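Local coordinates for protein cadherin-23 (Mus musculus, PDB 5UZ8) that probably mediates calcium-dependent adhesion in the mechanotransduction of hearing, through tandem extracellular cadherin repeats joined by calcium-binding linkers, at residues T28-A33 with G66-N71; N113-Q118 with R203-Q208; Y153-G158 with Y185-L190; F228-Y233 with L311-I316; T240-M245 with V279-P284. All blocks are in the same frame, centred on the assembly; numbering follows the deposited sequence. Where two conformers were deposited one is given.

Overall arrangement
The five contacts sample three cadherin repeats strung end to end; contact 1 and contact 4 lie with their centres about 105 Å apart. Contacts 1 and 5 are equivalent pairings in the first and third repeats, each with a classic beta bulge, but contact 1 is the more buried. Contact 2, at the surface beside a calcium linker, relies on side-chain amides and a guanidinium, whereas contacts 1, 3, 4 and 5 rest chiefly on strand-to-strand backbone bonds. Contacts 2 and 3 share one sheet through neighbouring strands 204-214 and 184-193. Contacts 4 and 5, centres about 10 Å apart, belong to opposing sheets and meet through apolar side chains in the core of the third repeat.

Contact 1. Residues T28-A33 with G66-N71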
# COMPACT_ATOMS: atom_id res chain seq x y z
N THR A 28 35.56 -1.48 21.76
CA THR A 28 35.74 -2.25 22.97
C THR A 28 34.40 -2.84 23.37
O THR A 28 33.40 -2.12 23.50
CB THR A 28 36.29 -1.39 24.12
OG1 THR A 28 37.61 -0.94 23.79
CG2 THR A 28 36.34 -2.17 25.42
N LEU A 29 34.38 -4.15 23.53
CA LEU A 29 33.16 -4.85 23.87
C LEU A 29 33.09 -5.17 25.37
O LEU A 29 32.02 -5.09 25.96
CB LEU A 29 33.05 -6.12 23.09
CG LEU A 29 33.11 -5.97 21.57
CD1 LEU A 29 32.93 -7.35 20.96
CD2 LEU A 29 32.08 -4.99 21.06
N ILE A 30 34.21 -5.56 25.95
CA ILE A 30 34.29 -5.85 27.38
C ILE A 30 35.74 -5.83 27.75
O ILE A 30 36.59 -6.10 26.92
CB ILE A 30 33.64 -7.20 27.73
CG1 ILE A 30 33.49 -7.38 29.25
CG2 ILE A 30 34.36 -8.40 27.07
CD1 ILE A 30 32.60 -8.57 29.58
N ALA A 31 36.04 -5.47 28.99
CA ALA A 31 37.40 -5.58 29.49
C ALA A 31 37.40 -6.36 30.77
O ALA A 31 36.66 -6.01 31.69
CB ALA A 31 37.98 -4.21 29.72
N VAL A 32 38.18 -7.42 30.80
CA VAL A 32 38.30 -8.28 31.98
C VAL A 32 39.74 -8.24 32.46
O VAL A 32 40.64 -7.80 31.73
CB VAL A 32 37.86 -9.72 31.69
CG1 VAL A 32 36.47 -9.75 31.10
CG2 VAL A 32 38.84 -10.43 30.78
N ALA A 33 39.97 -8.72 33.68
CA ALA A 33 41.29 -8.70 34.26
C ALA A 33 41.41 -9.82 35.27
O ALA A 33 40.45 -10.13 35.98
CB ALA A 33 41.56 -7.36 34.94
N GLY A 66 43.17 -7.89 29.12
CA GLY A 66 41.89 -8.54 28.86
C GLY A 66 40.88 -7.64 28.15
O GLY A 66 39.67 -7.80 28.33
N LYS A 67 41.36 -6.74 27.30
CA LYS A 67 40.45 -5.90 26.54
C LYS A 67 39.99 -6.62 25.28
O LYS A 67 40.80 -6.93 24.42
CB LYS A 67 41.11 -4.58 26.17
CG LYS A 67 40.11 -3.64 25.51
CD LYS A 67 40.78 -2.47 24.81
CE LYS A 67 41.42 -1.50 25.78
NZ LYS A 67 42.29 -0.61 24.96
N VAL A 68 38.68 -6.84 25.15
CA VAL A 68 38.11 -7.57 24.02
C VAL A 68 37.42 -6.55 23.13
O VAL A 68 36.59 -5.76 23.61
CB VAL A 68 37.10 -8.63 24.49
CG1 VAL A 68 36.46 -9.33 23.30
CG2 VAL A 68 37.78 -9.63 25.42
N ILE A 69 37.80 -6.59 21.86
CA ILE A 69 37.28 -5.67 20.85
C ILE A 69 36.55 -6.44 19.74
O ILE A 69 36.74 -7.64 19.55
CB ILE A 69 38.39 -4.80 20.24
CG1 ILE A 69 39.39 -5.65 19.41
CG2 ILE A 69 39.11 -4.03 21.34
CD1 ILE A 69 40.56 -4.90 18.80
N ALA A 70 35.71 -5.71 19.02
CA ALA A 70 35.02 -6.24 17.86
C ALA A 70 35.98 -6.58 16.70
O ALA A 70 36.87 -5.80 16.35
CB ALA A 70 33.93 -5.26 17.40
N ASN A 71 35.77 -7.77 16.13
CA ASN A 71 36.39 -8.22 14.91
C ASN A 71 35.38 -7.98 13.78
O ASN A 71 35.24 -6.84 13.37
CB ASN A 71 36.89 -9.66 15.05
CG ASN A 71 37.64 -10.15 13.83
OD1 ASN A 71 37.89 -9.41 12.88
ND2 ASN A 71 38.05 -11.43 13.87
O HOH W 1 43.13 -6.55 31.53
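Leu29 and Ile30 together face Val68 in a classic beta bulge, which shifts the register by one residue within this antiparallel pair of a cadherin beta-sandwich. Val68 O receives a bond from Leu29 N at 2.7 Å, lying in the carbonyl plane, and a weak one from Ile30 N. The bulge turns Leu29 toward the partner strand. Its CB sits 3.6 Å from Val68 O. CG, anti to its own carbonyl carbon (chi1 -56°), comes to 3.7 Å from Ala70 N; CD1 rests against the N and CA of Ala70, and CD2 ends 4.1 Å from Ala70 CB. The same side chain touches Val19, Val58 and Leu104 in the core between the sheets. An alanine here would probably open a gap beside Ala70 and these three residues. Ile30 lies alongside Val68, both pointing the same way, with CG2 of Ile30 3.8 Å from CB of Val68. On the other face, Thr28 crosses Lys67 at about a right angle, OG1 of Thr28 being 3.7 Å from CD of Lys67, while Lys67 NZ pairs with Glu61. At the far end one water donates to Val32 O and accepts from Gly66 N, each at 2.8 Å.

Contact 2. Residues N113-Q118 with R203-Q208; sequences NPIFDQ and RENSVQ
The ring of Phe116 carries Val207 on one face: CG1 of Val207 stands 3.6 Å from the ring centroid, almost on the ring normal, in a CH-pi contact. At the rim, near the ring plane, Asn205 O comes within 3.4 Å of CE2 of Phe116. Val207 reaches the ring because its CG1 lies between the backbone N and the carbonyl carbon (chi1 71°). Two further flat groups meet where the segments begin. The amide of Asn113 and the guanidinium of Arg203 have their planes 64° apart, and NH2 of Arg203 donates from the guanidinium edge to OD1 of Asn113 at 2.8 Å, in a bent bond with the acceptor somewhat tilted from the guanidinium plane. The other end of the same amide donates from ND2 of Asn113 to Glu204 O at 2.9 Å; the acceptor lies in the amide plane, whereas the donor stands above the carbonyl plane of Glu204.

This is the entry into the second cadherin repeat. Residues 113-118 follow directly on the calcium-binding linker, and Arg203 lies beside it: its side chain is about 5 Å from a bound calcium ion, and its NE bonds the backbone O of Asn110, a calcium-binding residue of the linker. Strand 115-116 belongs to one sheet of the sandwich and strand 204-214 to the other, which puts Phe116 between them, against Val138, Ala140 and Ala191.

Asn205 spans the remaining distance. Its ND2 donates to Pro114 O at 2.8 Å along a fairly straight path, 166° at the hydrogen, with the acceptor in the amide plane. Pro114 itself packs its ring atom CD 3.5 Å from Arg203 O.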
# COMPACT_ATOMS: atom_id res chain seq x y z
N ASN A 113 13.90 -1.58 7.68
CA ASN A 113 12.65 -0.90 7.34
C ASN A 113 11.55 -1.93 7.20
O ASN A 113 11.83 -3.04 6.73
CB ASN A 113 12.76 -0.20 5.99
CG ASN A 113 13.68 1.00 6.02
OD1 ASN A 113 14.79 0.90 6.47
ND2 ASN A 113 13.21 2.15 5.56
N PRO A 114 10.29 -1.51 7.44
CA PRO A 114 9.19 -2.37 6.96
C PRO A 114 9.21 -2.42 5.45
O PRO A 114 9.48 -1.40 4.79
CB PRO A 114 7.92 -1.68 7.46
CG PRO A 114 8.35 -0.64 8.41
CD PRO A 114 9.80 -0.28 8.06
N ILE A 115 9.01 -3.60 4.91
CA ILE A 115 9.11 -3.86 3.46
C ILE A 115 7.82 -4.51 3.03
O ILE A 115 7.43 -5.54 3.58
CB ILE A 115 10.28 -4.78 3.11
CG1 ILE A 115 11.63 -4.10 3.43
CG2 ILE A 115 10.26 -5.16 1.62
CD1 ILE A 115 12.82 -5.04 3.42
N PHE A 116 7.13 -3.89 2.06
CA PHE A 116 5.87 -4.45 1.57
C PHE A 116 6.03 -5.77 0.86
O PHE A 116 7.05 -5.98 0.20
CB PHE A 116 5.14 -3.46 0.70
CG PHE A 116 4.40 -2.43 1.48
CD1 PHE A 116 3.18 -2.72 2.05
CD2 PHE A 116 4.95 -1.17 1.67
CE1 PHE A 116 2.49 -1.76 2.79
CE2 PHE A 116 4.26 -0.21 2.40
CZ PHE A 116 3.05 -0.50 2.97
N ASP A 117 5.07 -6.68 1.02
CA ASP A 117 5.13 -8.03 0.46
C ASP A 117 4.92 -8.03 -1.09
O ASP A 117 5.24 -9.01 -1.75
CB ASP A 117 4.07 -8.96 1.14
CG ASP A 117 4.48 -9.45 2.57
OD1 ASP A 117 5.54 -9.08 3.12
OD2 ASP A 117 3.71 -10.26 3.15
N GLN A 118 4.36 -6.95 -1.65
CA GLN A 118 4.20 -6.82 -3.12
C GLN A 118 4.78 -5.49 -3.55
O GLN A 118 4.84 -4.56 -2.74
CB GLN A 118 2.74 -6.84 -3.58
CG GLN A 118 1.97 -8.07 -3.18
CD GLN A 118 0.56 -8.22 -3.78
OE1 GLN A 118 -0.09 -9.21 -3.46
NE2 GLN A 118 0.08 -7.29 -4.66
N ARG A 203 11.48 4.03 10.83
CA ARG A 203 11.75 3.72 9.44
C ARG A 203 10.44 3.39 8.74
O ARG A 203 9.47 2.93 9.35
CB ARG A 203 12.70 2.52 9.34
CG ARG A 203 14.12 2.80 9.73
CD ARG A 203 14.98 1.55 9.74
NE ARG A 203 16.40 1.86 9.93
CZ ARG A 203 17.25 2.23 8.97
NH1 ARG A 203 18.51 2.46 9.28
NH2 ARG A 203 16.88 2.33 7.70
N GLU A 204 10.43 3.63 7.43
CA GLU A 204 9.23 3.46 6.64
C GLU A 204 9.52 3.01 5.22
O GLU A 204 10.65 3.19 4.70
CB GLU A 204 8.47 4.77 6.58
CG GLU A 204 9.17 5.89 5.82
CD GLU A 204 8.44 7.21 5.96
OE1 GLU A 204 8.18 7.86 4.93
OE2 GLU A 204 8.14 7.63 7.10
N ASN A 205 8.45 2.61 4.55
CA ASN A 205 8.43 2.46 3.12
C ASN A 205 6.99 2.67 2.67
O ASN A 205 6.03 2.49 3.45
CB ASN A 205 8.87 1.05 2.69
CG ASN A 205 10.36 0.96 2.38
OD1 ASN A 205 10.90 1.75 1.62
ND2 ASN A 205 11.04 -0.02 2.98
N SER A 206 6.85 3.04 1.41
CA SER A 206 5.52 3.21 0.83
C SER A 206 5.31 2.28 -0.34
O SER A 206 6.27 1.83 -0.98
CB SER A 206 5.36 4.65 0.38
OG SER A 206 6.34 4.97 -0.59
N VAL A 207 4.05 2.10 -0.71
CA VAL A 207 3.67 1.36 -1.89
C VAL A 207 2.44 2.01 -2.55
O VAL A 207 1.67 2.71 -1.85
CB VAL A 207 3.40 -0.11 -1.53
CG1 VAL A 207 2.12 -0.25 -0.73
CG2 VAL A 207 3.32 -0.98 -2.76
N GLN A 208 2.27 1.83 -3.87
CA GLN A 208 1.10 2.36 -4.55
C GLN A 208 0.00 1.30 -4.63
O GLN A 208 0.27 0.11 -4.86
CB GLN A 208 1.41 2.90 -5.94
CG GLN A 208 2.47 3.98 -5.99
CD GLN A 208 2.05 5.23 -5.27
OE1 GLN A 208 2.56 5.54 -4.15
NE2 GLN A 208 1.12 5.94 -5.85

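Contact 3. Residues Y153-G158 with Y185-L190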
# COMPACT_ATOMS: atom_id res chain seq x y z
N TYR A 153 0.30 1.14 9.73
CA TYR A 153 -0.12 1.50 8.37
C TYR A 153 -0.87 2.81 8.31
O TYR A 153 -1.62 3.16 9.23
CB TYR A 153 -1.01 0.40 7.78
CG TYR A 153 -0.27 -0.91 7.68
CD1 TYR A 153 0.66 -1.12 6.68
CD2 TYR A 153 -0.46 -1.91 8.59
CE1 TYR A 153 1.36 -2.32 6.58
CE2 TYR A 153 0.26 -3.09 8.52
CZ TYR A 153 1.16 -3.30 7.47
OH TYR A 153 1.92 -4.45 7.38
N SER A 154 -0.67 3.55 7.24
CA SER A 154 -1.44 4.76 7.00
C SER A 154 -1.59 4.97 5.48
O SER A 154 -0.97 4.28 4.69
CB SER A 154 -0.77 5.97 7.65
OG SER A 154 0.52 6.19 7.11
N LEU A 155 -2.48 5.88 5.11
CA LEU A 155 -2.63 6.31 3.71
C LEU A 155 -2.21 7.75 3.71
O LEU A 155 -2.58 8.52 4.60
CB LEU A 155 -4.10 6.25 3.24
CG LEU A 155 -4.70 4.89 3.03
CD1 LEU A 155 -6.15 5.02 2.58
CD2 LEU A 155 -3.91 4.05 2.01
N VAL A 156 -1.40 8.14 2.73
CA VAL A 156 -0.98 9.50 2.61
C VAL A 156 -2.18 10.42 2.33
O VAL A 156 -2.28 11.50 2.88
CB VAL A 156 0.07 9.65 1.50
CG1 VAL A 156 0.34 11.13 1.16
CG2 VAL A 156 1.34 8.93 1.91
N ASP A 157 -3.12 9.97 1.50
CA ASP A 157 -4.34 10.76 1.23
C ASP A 157 -5.40 9.83 0.61
O ASP A 157 -5.40 9.55 -0.60
CB ASP A 157 -4.05 11.94 0.30
CG ASP A 157 -5.31 12.75 -0.06
OD1 ASP A 157 -6.39 12.58 0.57
OD2 ASP A 157 -5.21 13.58 -0.98
N GLY A 158 -6.32 9.40 1.47
CA GLY A 158 -7.44 8.60 1.05
C GLY A 158 -8.51 9.35 0.28
O GLY A 158 -9.44 8.71 -0.19
N TYR A 185 -8.34 5.33 -8.63
CA TYR A 185 -7.50 5.99 -7.64
C TYR A 185 -6.13 5.32 -7.61
O TYR A 185 -6.04 4.08 -7.77
CB TYR A 185 -8.16 5.85 -6.26
CG TYR A 185 -9.51 6.49 -6.17
CD1 TYR A 185 -10.65 5.82 -6.61
CD2 TYR A 185 -9.66 7.78 -5.63
CE1 TYR A 185 -11.91 6.43 -6.54
CE2 TYR A 185 -10.91 8.37 -5.50
CZ TYR A 185 -12.03 7.68 -5.97
OH TYR A 185 -13.28 8.24 -5.92
N ILE A 186 -5.09 6.12 -7.40
CA ILE A 186 -3.76 5.59 -7.16
C ILE A 186 -3.31 6.17 -5.82
O ILE A 186 -2.96 7.33 -5.75
CB ILE A 186 -2.78 5.95 -8.31
CG1 ILE A 186 -3.39 5.54 -9.65
CG2 ILE A 186 -1.41 5.30 -8.07
CD1 ILE A 186 -2.50 5.81 -10.85
N LEU A 187 -3.38 5.35 -4.78
CA LEU A 187 -3.17 5.77 -3.41
C LEU A 187 -1.79 5.32 -2.93
O LEU A 187 -1.28 4.30 -3.37
CB LEU A 187 -4.20 5.12 -2.52
CG LEU A 187 -5.66 5.35 -2.88
CD1 LEU A 187 -6.48 4.61 -1.82
CD2 LEU A 187 -5.92 6.85 -2.95
N THR A 188 -1.19 6.11 -2.06
CA THR A 188 0.07 5.74 -1.41
C THR A 188 -0.23 5.20 -0.02
O THR A 188 -0.77 5.93 0.82
CB THR A 188 1.00 6.95 -1.30
OG1 THR A 188 1.26 7.46 -2.63
CG2 THR A 188 2.29 6.56 -0.64
N ALA A 189 0.13 3.95 0.23
CA ALA A 189 0.06 3.34 1.56
C ALA A 189 1.46 3.36 2.18
O ALA A 189 2.44 3.08 1.48
CB ALA A 189 -0.46 1.93 1.48
N LEU A 190 1.53 3.69 3.47
CA LEU A 190 2.81 3.82 4.18
C LEU A 190 2.85 2.80 5.31
O LEU A 190 1.83 2.61 5.97
CB LEU A 190 2.90 5.20 4.76
CG LEU A 190 4.23 5.68 5.28
CD1 LEU A 190 5.22 5.87 4.13
CD2 LEU A 190 4.01 7.02 5.96
O HOH W 2 -3.08 7.83 -0.36
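Strand 153-155 runs antiparallel to strand 185-190, their axes 157° apart, with Ser154 and Leu190 forming a hydrogen-bonded pair and Leu155 and Ala189 the next, non-hydrogen-bonded one. Within the cadherin sandwich this joins an outermost strand of the mixed four-strand sheet to the strand beside it. Ser154 N donates to Leu190 O and Leu190 N to Ser154 O, and the ladder ends with Val156 N bonding Thr188 O at 3.0 Å.

The side chains divide between the two faces. On the face of Ser154 and Leu190, OG of Ser154, placed between the backbone N and the carbonyl carbon (chi1 61°), lies 3.5 Å from CB of Leu190 and somewhat farther from its CD2. Beyond the strand end, Val156 crosses Thr188 obliquely, methyl to methyl, with the two CG2 atoms 3.6 Å apart; the hydroxyl of Thr188 pairs instead with Gln208 on the next strand. On the face of Leu155 and Ala189, CD2 of Leu155 sits 4.1 Å from CB of Ala189, while its CD1 approaches CD1 of Leu187 more loosely. This face looks into the core, where Ile164 touches both Leu155 and Tyr153, and where Tyr153 OH bonds Ala140 N on the opposing sheet.

Past Val156 the chain turns away from its partner, and one water takes the place of direct backbone bonds. CD2 of Leu187 still packs 3.6 Å from Asp157 O. The water accepts from Asp157 N at 2.8 Å and from Thr188 N at 3.1 Å, and returns a weak bond to Asp157 O.

Contact 4. Residues F228-Y233 with L311-I316; sequences FSTSVY and LLVEVI
Tyr233 and Ile316 meet at a slant at the end of the paired strands, with CD1 of the isoleucine over one face of the phenol ring. Its CG1, between the backbone N and the carbonyl carbon (chi1 54°), lies 3.6 Å from CD1 of Tyr233. The terminal CD1 of Ile316 stands 4.1 Å from the ring centroid, above the face but displaced toward the rim, in a CH-pi contact. That same methyl comes 3.8 Å from CB of Ser231, which bridges the aromatic end to the polar pair Ser231 and Glu314. There OG of Ser231 donates to OE1 of Glu314 at 3.0 Å in the conformer given, on the anti lone pair of the carboxylate; because Glu314 occupies two conformers, this bond is doubtful as a permanent link.

The reverse face, of Phe228, Thr230, Val232, Leu311 and Val313, makes mainly apolar contacts. CD1 of Leu311 fits between CB of Phe228, at 3.9 Å, and CG2 of Thr230, the threonine slanting across the leucine. Farther along, Val232 leans diagonally back onto Val313, CG2 of the former 3.7 Å from CG1 of the latter. These groups look into the sandwich: Val242 lies under Thr230 and Val232, Ile243 under Leu311, and Met245 under Phe228.

Between the faces the backbones are zipped by five hydrogen bonds from Phe228 to Ile316, beginning with Leu312 N to Phe228 O at 2.8 Å. The two strands run in the same direction, only 20° apart. Strand 227-233, outermost in its sheet, pairs in parallel with the last strand, 306-316, while the other neighbours in the sheet are antiparallel: this is the arrangement of the cadherin repeat.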
# COMPACT_ATOMS: atom_id res chain seq x y z
N PHE A 228 -38.68 20.38 -27.87
CA PHE A 228 -38.08 20.87 -29.10
C PHE A 228 -39.25 21.17 -30.02
O PHE A 228 -40.32 20.58 -29.89
CB PHE A 228 -37.22 19.82 -29.75
CG PHE A 228 -35.97 19.51 -28.98
CD1 PHE A 228 -36.03 18.72 -27.84
CD2 PHE A 228 -34.75 20.02 -29.37
CE1 PHE A 228 -34.88 18.42 -27.13
CE2 PHE A 228 -33.60 19.75 -28.64
CZ PHE A 228 -33.67 18.95 -27.52
N SER A 229 -39.02 22.08 -30.97
CA SER A 229 -40.05 22.47 -31.94
C SER A 229 -39.42 22.62 -33.31
O SER A 229 -38.32 23.16 -33.43
CB SER A 229 -40.72 23.78 -31.54
OG SER A 229 -39.76 24.81 -31.41
N THR A 230 -40.11 22.13 -34.34
CA THR A 230 -39.63 22.28 -35.71
C THR A 230 -40.81 22.36 -36.68
O THR A 230 -41.97 22.18 -36.28
CB THR A 230 -38.69 21.11 -36.11
OG1 THR A 230 -38.11 21.42 -37.39
CG2 THR A 230 -39.46 19.81 -36.19
N SER A 231 -40.49 22.65 -37.93
CA SER A 231 -41.50 22.80 -38.97
C SER A 231 -41.12 21.99 -40.16
O SER A 231 -39.94 21.89 -40.50
CB SER A 231 -41.63 24.26 -39.44
OG SER A 231 -42.13 25.09 -38.41
N VAL A 232 -42.13 21.47 -40.83
CA VAL A 232 -41.95 20.73 -42.06
C VAL A 232 -42.87 21.39 -43.09
O VAL A 232 -44.03 21.71 -42.78
CB VAL A 232 -42.36 19.25 -41.82
CG1 VAL A 232 -42.19 18.41 -43.06
CG2 VAL A 232 -41.51 18.67 -40.70
N TYR A 233 -42.39 21.56 -44.32
CA TYR A 233 -43.28 22.03 -45.40
C TYR A 233 -44.36 20.99 -45.71
O TYR A 233 -44.12 19.80 -45.64
CB TYR A 233 -42.50 22.37 -46.68
CG TYR A 233 -41.72 23.65 -46.56
CD1 TYR A 233 -42.37 24.89 -46.57
CD2 TYR A 233 -40.33 23.64 -46.40
CE1 TYR A 233 -41.66 26.08 -46.42
CE2 TYR A 233 -39.61 24.82 -46.27
CZ TYR A 233 -40.28 26.03 -46.28
OH TYR A 233 -39.56 27.20 -46.15
N LEU A 311 -41.31 16.65 -28.99
CA LEU A 311 -40.94 17.27 -30.26
C LEU A 311 -42.23 17.76 -30.92
O LEU A 311 -43.08 16.95 -31.29
CB LEU A 311 -40.21 16.28 -31.17
CG LEU A 311 -39.93 16.73 -32.62
CD1 LEU A 311 -39.06 17.97 -32.66
CD2 LEU A 311 -39.33 15.61 -33.47
N LEU A 312 -42.39 19.07 -30.98
CA LEU A 312 -43.55 19.67 -31.64
C LEU A 312 -43.21 19.78 -33.13
O LEU A 312 -42.14 20.29 -33.47
CB LEU A 312 -43.85 21.04 -31.07
CG LEU A 312 -44.80 21.93 -31.87
CD1 LEU A 312 -46.14 21.24 -32.21
CD2 LEU A 312 -45.00 23.23 -31.12
N VAL A 313 -44.08 19.28 -33.99
CA VAL A 313 -43.90 19.45 -35.44
C VAL A 313 -45.10 20.16 -36.03
O VAL A 313 -46.22 19.66 -35.91
CB VAL A 313 -43.74 18.11 -36.15
CG1 VAL A 313 -43.46 18.34 -37.63
CG2 VAL A 313 -42.64 17.29 -35.50
N GLU A 314 -44.88 21.33 -36.60
CA GLU A 314 -45.94 22.06 -37.31
C GLU A 314 -45.69 21.97 -38.80
O GLU A 314 -44.55 21.77 -39.24
CB GLU A 314 -46.04 23.53 -36.83
CG GLU A 314 -44.89 24.44 -37.24
CD GLU A 314 -45.24 25.92 -37.11
OE1 GLU A 314 -44.44 26.77 -37.59
OE2 GLU A 314 -46.32 26.23 -36.55
N VAL A 315 -46.75 22.10 -39.58
CA VAL A 315 -46.61 21.96 -41.02
C VAL A 315 -46.85 23.35 -41.60
O VAL A 315 -47.86 23.98 -41.28
CB VAL A 315 -47.60 20.94 -41.61
CG1 VAL A 315 -47.40 20.82 -43.12
CG2 VAL A 315 -47.45 19.58 -40.94
N ILE A 316 -45.93 23.82 -42.42
CA ILE A 316 -46.05 25.19 -42.94
C ILE A 316 -46.37 25.18 -44.44
O ILE A 316 -45.96 24.29 -45.19
CB ILE A 316 -44.80 26.05 -42.65
CG1 ILE A 316 -43.52 25.37 -43.15
CG2 ILE A 316 -44.71 26.32 -41.14
CD1 ILE A 316 -42.24 26.07 -42.75

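Contact 5. Residues T240-M245 with V279-P284; sequences TSVITM and VTTQRP
Val279 N donates to Ile243 O at 2.8 Å with 165° at the hydrogen, and Val279 O takes Val242 N at the same length, so both polar backbone atoms of Val279 are used across the contact. Val242 and Ile243 both face this residue, a classic beta bulge between antiparallel strands 241-244 and 278-281. Ile243 lies alongside Val279, pointing the same way, with CG2 of Ile243 4.0 Å from CB of Val279. Met245 slants across Val279, its CG 3.9 Å from CG2 of Val279.

At the other end Thr240 and Thr281 lie side by side and are doubly joined. Thr281 N donates to Thr240 O at 3.0 Å, and Thr281 OG1, between its backbone N and carbonyl carbon (chi1 58°), accepts from Thr240 N at 3.2 Å. CG2 of Thr281 packs 3.8 Å from CG2 of Val242. A valine in place of Thr281 would probably leave Thr240 N without this acceptor. The hydroxyl of Thr240 turns to Pro237 O.

Backbone polar groups and one threonine hydroxyl therefore fix the alignment of the strands, while the side chains of Val242, Ile243 and Met245 are left to pack against strands 227-233 and 306-316 of the opposing sheet.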
# COMPACT_ATOMS: atom_id res chain seq x y z
N THR A 240 -38.47 12.75 -45.79
CA THR A 240 -37.96 14.11 -45.63
C THR A 240 -37.38 14.26 -44.21
O THR A 240 -38.03 13.91 -43.21
CB THR A 240 -39.07 15.15 -45.89
OG1 THR A 240 -39.46 15.06 -47.26
CG2 THR A 240 -38.60 16.58 -45.62
N SER A 241 -36.15 14.76 -44.12
CA SER A 241 -35.55 15.02 -42.80
C SER A 241 -36.28 16.09 -42.03
O SER A 241 -36.65 17.12 -42.60
CB SER A 241 -34.11 15.44 -42.98
OG SER A 241 -33.39 14.31 -43.42
N VAL A 242 -36.46 15.87 -40.74
CA VAL A 242 -37.18 16.81 -39.86
C VAL A 242 -36.22 17.47 -38.87
O VAL A 242 -36.12 18.71 -38.79
CB VAL A 242 -38.31 16.08 -39.11
CG1 VAL A 242 -39.01 17.00 -38.12
CG2 VAL A 242 -39.29 15.49 -40.12
N ILE A 243 -35.50 16.62 -38.13
CA ILE A 243 -34.62 17.09 -37.08
C ILE A 243 -33.77 15.89 -36.67
O ILE A 243 -34.22 14.74 -36.86
CB ILE A 243 -35.43 17.58 -35.85
CG1 ILE A 243 -34.52 18.30 -34.85
CG2 ILE A 243 -36.25 16.47 -35.20
CD1 ILE A 243 -35.33 19.07 -33.82
N THR A 244 -32.57 16.15 -36.15
CA THR A 244 -31.77 15.10 -35.51
C THR A 244 -31.78 15.27 -33.99
O THR A 244 -31.41 16.34 -33.46
CB THR A 244 -30.33 15.11 -36.04
OG1 THR A 244 -30.35 14.82 -37.43
CG2 THR A 244 -29.46 14.08 -35.31
N MET A 245 -32.20 14.21 -33.32
CA MET A 245 -32.36 14.21 -31.87
C MET A 245 -31.09 13.62 -31.28
O MET A 245 -30.50 12.68 -31.84
CB MET A 245 -33.57 13.37 -31.47
CG MET A 245 -34.90 13.88 -32.02
SD MET A 245 -35.26 15.60 -31.65
CE MET A 245 -35.38 15.57 -29.86
N VAL A 279 -34.86 12.06 -37.38
CA VAL A 279 -36.31 11.93 -37.57
C VAL A 279 -36.66 12.31 -39.02
O VAL A 279 -36.25 13.38 -39.50
CB VAL A 279 -37.08 12.85 -36.59
CG1 VAL A 279 -38.59 12.78 -36.82
CG2 VAL A 279 -36.75 12.49 -35.13
N THR A 280 -37.43 11.43 -39.68
CA THR A 280 -37.97 11.67 -41.01
C THR A 280 -39.47 11.49 -41.04
O THR A 280 -40.05 10.87 -40.13
CB THR A 280 -37.36 10.69 -42.03
OG1 THR A 280 -37.47 9.37 -41.51
CG2 THR A 280 -35.89 11.05 -42.29
N THR A 281 -40.10 12.03 -42.08
CA THR A 281 -41.54 11.86 -42.28
C THR A 281 -41.76 10.48 -42.89
O THR A 281 -40.87 9.96 -43.56
CB THR A 281 -42.12 12.91 -43.24
OG1 THR A 281 -41.44 12.83 -44.52
CG2 THR A 281 -41.95 14.33 -42.63
N GLN A 282 -42.93 9.88 -42.61
CA GLN A 282 -43.34 8.61 -43.27
C GLN A 282 -44.31 8.88 -44.42
O GLN A 282 -44.67 7.96 -45.17
CB GLN A 282 -43.98 7.62 -42.27
CG GLN A 282 -43.04 6.92 -41.29
CD GLN A 282 -43.67 5.70 -40.60
OE1 GLN A 282 -44.29 4.86 -41.26
NE2 GLN A 282 -43.50 5.59 -39.28
N ARG A 283 -44.75 10.12 -44.57
CA ARG A 283 -45.73 10.50 -45.59
C ARG A 283 -45.74 12.00 -45.77
O ARG A 283 -45.27 12.74 -44.89
CB ARG A 283 -47.13 10.04 -45.16
CG ARG A 283 -47.64 10.65 -43.84
CD ARG A 283 -49.09 10.24 -43.62
NE ARG A 283 -49.63 10.68 -42.35
CZ ARG A 283 -50.07 11.92 -42.09
NH1 ARG A 283 -50.02 12.88 -43.01
NH2 ARG A 283 -50.55 12.19 -40.88
N PRO A 284 -46.33 12.49 -46.88
CA PRO A 284 -46.61 13.92 -46.94
C PRO A 284 -47.55 14.37 -45.82
O PRO A 284 -48.42 13.60 -45.39
CB PRO A 284 -47.29 14.12 -48.30
CG PRO A 284 -47.54 12.74 -48.84
CD PRO A 284 -46.64 11.79 -48.14